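Long-range contacts in ribonucleoside-diphosphate reductase small chain 2 (Saccharomyces cerevisiae, PDB 1JK0), which forms the small subunit of ribonucleotide reductase with its partner small chain, serving deoxyribonucleotide synthesis, and is required for that partner's folding and assembly with the large subunits: residues 155-160 / 253-257; 163-168 / 181-185; 194-198 / 213-217. Residues are numbered along the deposited sequence.

Overall arrangement
All three contacts lie in the helical, ferritin-like fold. Interactions 1 and 2 share helix 155-166 and touch: I253 CD1 packs 3.3 Å from F163 CB. Their centres are about 13 Å apart. The centre of interaction 3, between helices 191-200 and 207-232, is about 20 Å from that of interaction 1 and about 22 Å from that of interaction 2, which lies across the chain's centre. In sequence, interactions 2 and 3 follow one another inside the loop closed by interaction 1. The side chain of I216 is about 4 Å from that of Y131, a predicted active-site residue. Those of K160 and K185 are each about 11 Å from that of Y131.

Interaction 1 of 3, residues 155-160 / 253-257; sequences PEVKHK and IEKEY
E156 overlaps Y257, with E156 CG 3.2 Å from Y257 CB. Both segments are helical and run antiparallel, at 168°, with their axes 9.6 Å apart. The CA atoms pair E156 with Y257 at 5.6 Å and K160 with I253 at 6.1 Å. Y257 takes chi1 p and stands between the helices. K160 starts sideways, but its t,t,m,t chain carries NZ to Y257 OH, to which it donates a 2.7 Å hydrogen bond. I253 CD1 lies 3.0 Å from H159 O, and I253 CG2 lies 3.5 Å from K160 N. E256 extends in t,t. Its OE2 comes 2.6 Å from E156 OE1, a close approach of two like-charged acids. H159 CD2 is 2.9 Å from the same OE2. In this antiparallel packing I253 lies between the K160-Y257 hydrogen bond and the more exposed E156, E256 and H159. The contact joins helix 155-166 to helix 240-258, and F189, from the loop between helices 175-188 and 191-200, touches both K160 and Y257.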
loop_
_atom_site.group_PDB
_atom_site.type_symbol
_atom_site.label_atom_id
_atom_site.label_comp_id
_atom_site.label_asym_id
_atom_site.label_seq_id
_atom_site.Cartn_x
_atom_site.Cartn_y
_atom_site.Cartn_z
ATOM N N PRO B 155 30.776 6.777 -12.360
ATOM C CA PRO B 155 31.598 6.195 -11.290
ATOM C C PRO B 155 31.075 6.171 -9.840
ATOM O O PRO B 155 30.673 5.116 -9.347
ATOM C CB PRO B 155 32.906 6.952 -11.445
ATOM C CG PRO B 155 33.060 6.922 -12.948
ATOM C CD PRO B 155 31.638 7.198 -13.481
ATOM N N GLU B 156 31.087 7.315 -9.162
ATOM C CA GLU B 156 30.634 7.404 -7.768
ATOM C C GLU B 156 29.361 6.627 -7.431
ATOM O O GLU B 156 29.288 5.959 -6.405
ATOM C CB GLU B 156 30.460 8.873 -7.382
ATOM C CG GLU B 156 31.770 9.644 -7.245
ATOM C CD GLU B 156 32.806 9.273 -8.301
ATOM O OE1 GLU B 156 33.385 8.167 -8.221
ATOM O OE2 GLU B 156 33.037 10.089 -9.217
ATOM N N VAL B 157 28.352 6.726 -8.288
ATOM C CA VAL B 157 27.108 6.011 -8.057
ATOM C C VAL B 157 27.354 4.514 -8.191
ATOM O O VAL B 157 26.767 3.719 -7.461
ATOM C CB VAL B 157 26.011 6.414 -9.070
ATOM C CG1 VAL B 157 26.411 6.008 -10.475
ATOM C CG2 VAL B 157 24.701 5.747 -8.703
ATOM N N LYS B 158 28.216 4.134 -9.131
ATOM C CA LYS B 158 28.535 2.725 -9.350
ATOM C C LYS B 158 29.129 2.106 -8.089
ATOM O O LYS B 158 28.986 0.906 -7.856
ATOM C CB LYS B 158 29.521 2.570 -10.513
ATOM C CG LYS B 158 28.874 2.413 -11.890
ATOM C CD LYS B 158 29.939 2.206 -12.965
ATOM C CE LYS B 158 29.344 1.738 -14.287
ATOM N NZ LYS B 158 28.732 0.381 -14.193
ATOM N N HIS B 159 29.790 2.936 -7.282
ATOM C CA HIS B 159 30.404 2.499 -6.027
ATOM C C HIS B 159 29.321 2.347 -4.958
ATOM O O HIS B 159 29.413 1.499 -4.063
ATOM C CB HIS B 159 31.444 3.525 -5.567
ATOM C CG HIS B 159 32.564 3.729 -6.541
ATOM N ND1 HIS B 159 33.490 2.747 -6.826
ATOM C CD2 HIS B 159 32.895 4.793 -7.308
ATOM C CE1 HIS B 159 34.342 3.198 -7.729
ATOM N NE2 HIS B 159 34.003 4.437 -8.039
ATOM N N LYS B 160 28.305 3.200 -5.055
ATOM C CA LYS B 160 27.174 3.175 -4.144
ATOM C C LYS B 160 26.410 1.899 -4.466
ATOM O O LYS B 160 26.048 1.131 -3.582
ATOM C CB LYS B 160 26.283 4.406 -4.383
ATOM C CG LYS B 160 24.906 4.358 -3.709
ATOM C CD LYS B 160 24.068 5.613 -3.977
ATOM C CE LYS B 160 24.609 6.838 -3.247
ATOM N NZ LYS B 160 23.752 8.052 -3.429
ATOM N N ILE B 253 32.375 5.519 0.470
ATOM C CA ILE B 253 31.589 5.757 -0.729
ATOM C C ILE B 253 30.843 7.084 -0.600
ATOM O O ILE B 253 30.393 7.643 -1.599
ATOM C CB ILE B 253 30.563 4.621 -0.977
ATOM C CG1 ILE B 253 31.260 3.256 -0.981
ATOM C CG2 ILE B 253 29.864 4.833 -2.318
ATOM C CD1 ILE B 253 30.332 2.087 -1.300
ATOM N N GLU B 254 30.712 7.593 0.625
ATOM C CA GLU B 254 30.016 8.864 0.840
ATOM C C GLU B 254 30.930 10.059 0.627
ATOM O O GLU B 254 30.635 10.925 -0.190
ATOM C CB GLU B 254 29.419 8.934 2.247
ATOM C CG GLU B 254 28.995 10.347 2.699
ATOM C CD GLU B 254 28.029 11.038 1.738
ATOM O OE1 GLU B 254 27.214 10.335 1.105
ATOM O OE2 GLU B 254 28.071 12.287 1.632
ATOM N N LYS B 255 32.029 10.106 1.376
ATOM C CA LYS B 255 32.996 11.195 1.268
ATOM C C LYS B 255 33.311 11.417 -0.203
ATOM O O LYS B 255 33.411 12.556 -0.670
ATOM C CB LYS B 255 34.279 10.829 2.007
ATOM C CG LYS B 255 34.059 10.427 3.451
ATOM C CD LYS B 255 35.286 9.739 4.045
ATOM C CE LYS B 255 35.639 8.460 3.283
ATOM N NZ LYS B 255 36.670 7.626 3.971
ATOM N N GLU B 256 33.457 10.308 -0.921
ATOM C CA GLU B 256 33.765 10.323 -2.344
ATOM C C GLU B 256 32.992 11.391 -3.122
ATOM O O GLU B 256 33.402 12.554 -3.158
ATOM C CB GLU B 256 33.494 8.940 -2.937
ATOM C CG GLU B 256 33.824 8.818 -4.398
ATOM C CD GLU B 256 33.535 7.436 -4.921
ATOM O OE1 GLU B 256 34.123 6.474 -4.385
ATOM O OE2 GLU B 256 32.719 7.309 -5.858
ATOM N N TYR B 257 31.871 11.007 -3.733
ATOM C CA TYR B 257 31.087 11.956 -4.521
ATOM C C TYR B 257 30.643 13.212 -3.759
ATOM O O TYR B 257 30.389 14.260 -4.366
ATOM C CB TYR B 257 29.880 11.252 -5.183
ATOM C CG TYR B 257 28.767 10.745 -4.277
ATOM C CD1 TYR B 257 27.928 11.629 -3.604
ATOM C CD2 TYR B 257 28.515 9.376 -4.147
ATOM C CE1 TYR B 257 26.865 11.166 -2.833
ATOM C CE2 TYR B 257 27.453 8.905 -3.376
ATOM C CZ TYR B 257 26.633 9.808 -2.722
ATOM O OH TYR B 257 25.579 9.365 -1.954
#

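Interaction 2 of 3, residues 163-168 / 181-185; sequences FIERWI and AFAAK
The contact brings the end of helix 155-166, and the residues that follow it, against helix 175-188. Residues 181-185 are helical, with K185 N bonded to A181 O at 2.9 Å. In 163-168 the helical turn is held by R166 N and W167 N, both bonded to F163 O, at 2.8 and 3.3 Å. The closest CA pair is W167 and A181, at 6.4 Å. No hydrogen bond crosses between the segments, which bury 279 Å² in all.

Apolar packing centres on A181. Its CB meets W167 CB at 3.8 Å and I168 CG1 at 3.8 Å. F163 CE1 lies 4.1 Å from the same A181 CB. The small alanine lets these larger side chains gather round it. F163, with chi1 t, reaches along the helix to A184, where CZ and CB are 3.8 Å apart. Its ring turns an edge to the backbone, with CE1 3.9 Å from A181 O. I168 in m,t also brings CD1 to 4.2 Å from F182 N.

Aliphatic contact closes one margin. I164 is in m,t, and its CD1 lies 3.5 Å from K185 CD. The methylene chain of K185 thus packs here, while its amino end leads away.

Other helices continue the core. F163 and W167 also touch helix 240-258, and R166 forms a salt bridge to E249 there. F182 points away and stacks on F104. Such a hydrophobic joint between helices consecutive in the chain belongs to the helical core of the ferritin-like ribonucleotide reductase small-chain fold.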
loop_
_atom_site.group_PDB
_atom_site.type_symbol
_atom_site.label_atom_id
_atom_site.label_comp_id
_atom_site.label_asym_id
_atom_site.label_seq_id
_atom_site.Cartn_x
_atom_site.Cartn_y
_atom_site.Cartn_z
ATOM N N PHE B 163 28.061 -1.247 -3.040
ATOM C CA PHE B 163 27.870 -1.432 -1.610
ATOM C C PHE B 163 26.581 -2.219 -1.384
ATOM O O PHE B 163 26.584 -3.248 -0.713
ATOM C CB PHE B 163 27.815 -0.065 -0.925
ATOM C CG PHE B 163 27.528 -0.128 0.548
ATOM C CD1 PHE B 163 26.228 0.015 1.025
ATOM C CD2 PHE B 163 28.558 -0.302 1.458
ATOM C CE1 PHE B 163 25.961 -0.011 2.386
ATOM C CE2 PHE B 163 28.303 -0.330 2.818
ATOM C CZ PHE B 163 27.000 -0.181 3.284
ATOM N N ILE B 164 25.480 -1.744 -1.956
ATOM C CA ILE B 164 24.212 -2.443 -1.812
ATOM C C ILE B 164 24.335 -3.830 -2.451
ATOM O O ILE B 164 23.608 -4.759 -2.099
ATOM C CB ILE B 164 23.054 -1.658 -2.482
ATOM C CG1 ILE B 164 22.899 -0.299 -1.798
ATOM C CG2 ILE B 164 21.758 -2.444 -2.387
ATOM C CD1 ILE B 164 21.791 0.569 -2.382
ATOM N N GLU B 165 25.270 -3.968 -3.387
ATOM C CA GLU B 165 25.485 -5.243 -4.067
ATOM C C GLU B 165 26.309 -6.181 -3.192
ATOM O O GLU B 165 26.354 -7.389 -3.428
ATOM C CB GLU B 165 26.224 -5.020 -5.385
ATOM C CG GLU B 165 26.480 -6.298 -6.160
ATOM C CD GLU B 165 25.195 -6.951 -6.626
ATOM O OE1 GLU B 165 25.053 -8.182 -6.456
ATOM O OE2 GLU B 165 24.330 -6.228 -7.169
ATOM N N ARG B 166 26.944 -5.615 -2.171
ATOM C CA ARG B 166 27.800 -6.377 -1.270
ATOM C C ARG B 166 27.089 -7.011 -0.070
ATOM O O ARG B 166 27.117 -8.232 0.102
ATOM C CB ARG B 166 28.943 -5.472 -0.782
ATOM C CG ARG B 166 30.141 -6.202 -0.187
ATOM C CD ARG B 166 31.194 -5.240 0.381
ATOM N NE ARG B 166 31.772 -4.350 -0.627
ATOM C CZ ARG B 166 31.334 -3.123 -0.900
ATOM N NH1 ARG B 166 30.302 -2.617 -0.241
ATOM N NH2 ARG B 166 31.932 -2.399 -1.836
ATOM N N TRP B 167 26.448 -6.187 0.754
ATOM C CA TRP B 167 25.777 -6.695 1.944
ATOM C C TRP B 167 24.282 -7.001 1.821
ATOM O O TRP B 167 23.790 -7.924 2.469
ATOM C CB TRP B 167 25.993 -5.730 3.107
ATOM C CG TRP B 167 27.414 -5.256 3.274
ATOM C CD1 TRP B 167 27.965 -4.132 2.739
ATOM C CD2 TRP B 167 28.440 -5.861 4.076
ATOM N NE1 TRP B 167 29.267 -3.990 3.166
ATOM C CE2 TRP B 167 29.582 -5.038 3.988
ATOM C CE3 TRP B 167 28.501 -7.018 4.864
ATOM C CZ2 TRP B 167 30.770 -5.330 4.657
ATOM C CZ3 TRP B 167 29.688 -7.308 5.532
ATOM C CH2 TRP B 167 30.804 -6.465 5.422
ATOM N N ILE B 168 23.557 -6.244 0.999
ATOM C CA ILE B 168 22.115 -6.455 0.838
ATOM C C ILE B 168 21.687 -7.428 -0.267
ATOM O O ILE B 168 20.970 -8.390 -0.003
ATOM C CB ILE B 168 21.374 -5.126 0.565
ATOM C CG1 ILE B 168 21.655 -4.120 1.674
ATOM C CG2 ILE B 168 19.880 -5.387 0.435
ATOM C CD1 ILE B 168 21.014 -2.780 1.413
ATOM N N ALA B 181 23.486 -2.455 6.845
ATOM C CA ALA B 181 23.774 -1.836 5.553
ATOM C C ALA B 181 22.657 -0.869 5.189
ATOM O O ALA B 181 22.905 0.275 4.796
ATOM C CB ALA B 181 23.897 -2.900 4.476
ATOM N N PHE B 182 21.423 -1.342 5.318
ATOM C CA PHE B 182 20.257 -0.534 4.999
ATOM C C PHE B 182 20.315 0.816 5.722
ATOM O O PHE B 182 20.051 1.857 5.121
ATOM C CB PHE B 182 18.975 -1.288 5.379
ATOM C CG PHE B 182 17.729 -0.691 4.797
ATOM C CD1 PHE B 182 16.546 -0.672 5.527
ATOM C CD2 PHE B 182 17.731 -0.152 3.506
ATOM C CE1 PHE B 182 15.380 -0.122 4.982
ATOM C CE2 PHE B 182 16.572 0.399 2.953
ATOM C CZ PHE B 182 15.395 0.414 3.692
ATOM N N ALA B 183 20.677 0.795 7.004
ATOM C CA ALA B 183 20.775 2.027 7.787
ATOM C C ALA B 183 21.880 2.936 7.262
ATOM O O ALA B 183 21.757 4.163 7.293
ATOM C CB ALA B 183 21.028 1.707 9.251
ATOM N N ALA B 184 22.972 2.321 6.810
ATOM C CA ALA B 184 24.088 3.065 6.245
ATOM C C ALA B 184 23.506 3.819 5.071
ATOM O O ALA B 184 23.623 5.036 4.984
ATOM C CB ALA B 184 25.174 2.109 5.763
ATOM N N LYS B 185 22.851 3.074 4.184
ATOM C CA LYS B 185 22.228 3.645 2.992
ATOM C C LYS B 185 21.132 4.663 3.290
ATOM O O LYS B 185 20.771 5.479 2.433
ATOM C CB LYS B 185 21.608 2.557 2.113
ATOM C CG LYS B 185 20.990 3.171 0.872
ATOM C CD LYS B 185 20.050 2.268 0.126
ATOM C CE LYS B 185 19.303 3.080 -0.918
ATOM N NZ LYS B 185 18.640 4.276 -0.301
#

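Interaction 3 of 3, residues 194-198 / 213-217; sequences YASMF and NRNIC
Y194 and N213 mark the closest backbone approach, with CA atoms 6.6 Å apart. The axes of the two helical segments pass at 10.3 Å and cross at -154°, roughly antiparallel. Y194 has chi1 m (-43°). Its ring meets I216 CG2 through CE2 at 3.9 Å, and its CB lies 3.8 Å from C217 SG. N213 takes chi1 t and reaches across. Its OD1 sits at the edge of the Y194 ring, 3.5 Å from CD2. M197, in m,m, meets N213 OD1 through CB at 3.7 Å, while its thioether end leads away. N213 ND2 lies over one face of F198, 3.4 Å from CD1. F198 starts sideways, but an off-rotamer chi1 of -100° swings the ring toward helix 207-232. F198 CZ comes 4.1 Å from R214 CA, and F198 CE1 3.8 Å from C217 SG. C217, with chi1 t, sets SG 4.4 Å from the centroid of the Y194 ring, obliquely, and 5.2 Å from that of F198, at its edge. I216, in m,t, also touches Y131, the predicted active-site residue. No hydrogen bond links the segments. The contact therefore rests on sulfur-aromatic and apolar packing, with the N213 amide in van der Waals contact with both rings.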
loop_
_atom_site.group_PDB
_atom_site.type_symbol
_atom_site.label_atom_id
_atom_site.label_comp_id
_atom_site.label_asym_id
_atom_site.label_seq_id
_atom_site.Cartn_x
_atom_site.Cartn_y
_atom_site.Cartn_z
ATOM N N TYR B 194 22.020 16.783 3.123
ATOM C CA TYR B 194 21.329 17.556 4.149
ATOM C C TYR B 194 22.283 18.514 4.852
ATOM O O TYR B 194 21.955 19.678 5.077
ATOM C CB TYR B 194 20.693 16.619 5.175
ATOM C CG TYR B 194 19.996 15.428 4.558
ATOM C CD1 TYR B 194 20.337 14.131 4.939
ATOM C CD2 TYR B 194 19.005 15.593 3.590
ATOM C CE1 TYR B 194 19.711 13.026 4.373
ATOM C CE2 TYR B 194 18.371 14.489 3.014
ATOM C CZ TYR B 194 18.731 13.211 3.413
ATOM O OH TYR B 194 18.116 12.114 2.862
ATOM N N ALA B 195 23.465 18.014 5.200
ATOM C CA ALA B 195 24.464 18.826 5.874
ATOM C C ALA B 195 24.709 20.102 5.066
ATOM O O ALA B 195 24.851 21.194 5.625
ATOM C CB ALA B 195 25.754 18.034 6.019
ATOM N N SER B 196 24.739 19.957 3.744
ATOM C CA SER B 196 24.973 21.085 2.844
ATOM C C SER B 196 23.818 22.062 2.836
ATOM O O SER B 196 23.997 23.245 3.126
ATOM C CB SER B 196 25.191 20.591 1.419
ATOM O OG SER B 196 26.265 19.671 1.364
ATOM N N MET B 197 22.636 21.557 2.493
ATOM C CA MET B 197 21.435 22.375 2.429
ATOM C C MET B 197 21.097 23.027 3.760
ATOM O O MET B 197 20.487 24.093 3.792
ATOM C CB MET B 197 20.255 21.545 1.928
ATOM C CG MET B 197 20.381 21.130 0.477
ATOM S SD MET B 197 20.707 22.529 -0.620
ATOM C CE MET B 197 22.393 22.172 -1.124
ATOM N N PHE B 198 21.481 22.398 4.862
ATOM C CA PHE B 198 21.208 23.007 6.155
ATOM C C PHE B 198 22.040 24.289 6.210
ATOM O O PHE B 198 21.661 25.276 6.847
ATOM C CB PHE B 198 21.577 22.052 7.304
ATOM C CG PHE B 198 20.389 21.330 7.904
ATOM C CD1 PHE B 198 20.255 19.951 7.781
ATOM C CD2 PHE B 198 19.407 22.033 8.599
ATOM C CE1 PHE B 198 19.160 19.284 8.343
ATOM C CE2 PHE B 198 18.307 21.371 9.164
ATOM C CZ PHE B 198 18.187 20.000 9.036
ATOM N N ASN B 213 13.889 20.328 3.430
ATOM C CA ASN B 213 15.083 19.638 3.884
ATOM C C ASN B 213 14.947 19.239 5.344
ATOM O O ASN B 213 15.246 18.113 5.712
ATOM C CB ASN B 213 16.323 20.512 3.707
ATOM C CG ASN B 213 17.615 19.744 3.961
ATOM O OD1 ASN B 213 18.013 18.896 3.160
ATOM N ND2 ASN B 213 18.263 20.028 5.087
ATOM N N ARG B 214 14.498 20.162 6.183
ATOM C CA ARG B 214 14.334 19.849 7.600
ATOM C C ARG B 214 13.526 18.547 7.758
ATOM O O ARG B 214 13.893 17.667 8.542
ATOM C CB ARG B 214 13.620 21.005 8.312
ATOM C CG ARG B 214 13.751 21.015 9.830
ATOM C CD ARG B 214 13.137 22.292 10.471
ATOM N NE ARG B 214 13.634 23.533 9.863
ATOM C CZ ARG B 214 12.989 24.226 8.921
ATOM N NH1 ARG B 214 11.807 23.819 8.478
ATOM N NH2 ARG B 214 13.539 25.312 8.390
ATOM N N ASN B 215 12.447 18.426 6.985
ATOM C CA ASN B 215 11.563 17.256 7.026
ATOM C C ASN B 215 12.165 15.934 6.576
ATOM O O ASN B 215 12.120 14.937 7.289
ATOM C CB ASN B 215 10.325 17.489 6.162
ATOM C CG ASN B 215 9.437 18.561 6.698
ATOM O OD1 ASN B 215 9.412 18.820 7.898
ATOM N ND2 ASN B 215 8.673 19.181 5.814
ATOM N N ILE B 216 12.674 15.928 5.354
ATOM C CA ILE B 216 13.261 14.734 4.778
ATOM C C ILE B 216 14.325 14.198 5.730
ATOM O O ILE B 216 14.391 12.994 6.003
ATOM C CB ILE B 216 13.860 15.052 3.372
ATOM C CG1 ILE B 216 12.734 15.516 2.440
ATOM C CG2 ILE B 216 14.557 13.826 2.791
ATOM C CD1 ILE B 216 13.178 15.900 1.042
ATOM N N CYS B 217 15.127 15.103 6.270
ATOM C CA CYS B 217 16.180 14.715 7.178
ATOM C C CYS B 217 15.561 14.110 8.415
ATOM O O CYS B 217 16.058 13.120 8.937
ATOM C CB CYS B 217 17.028 15.927 7.557
ATOM S SG CYS B 217 18.659 15.506 8.173
#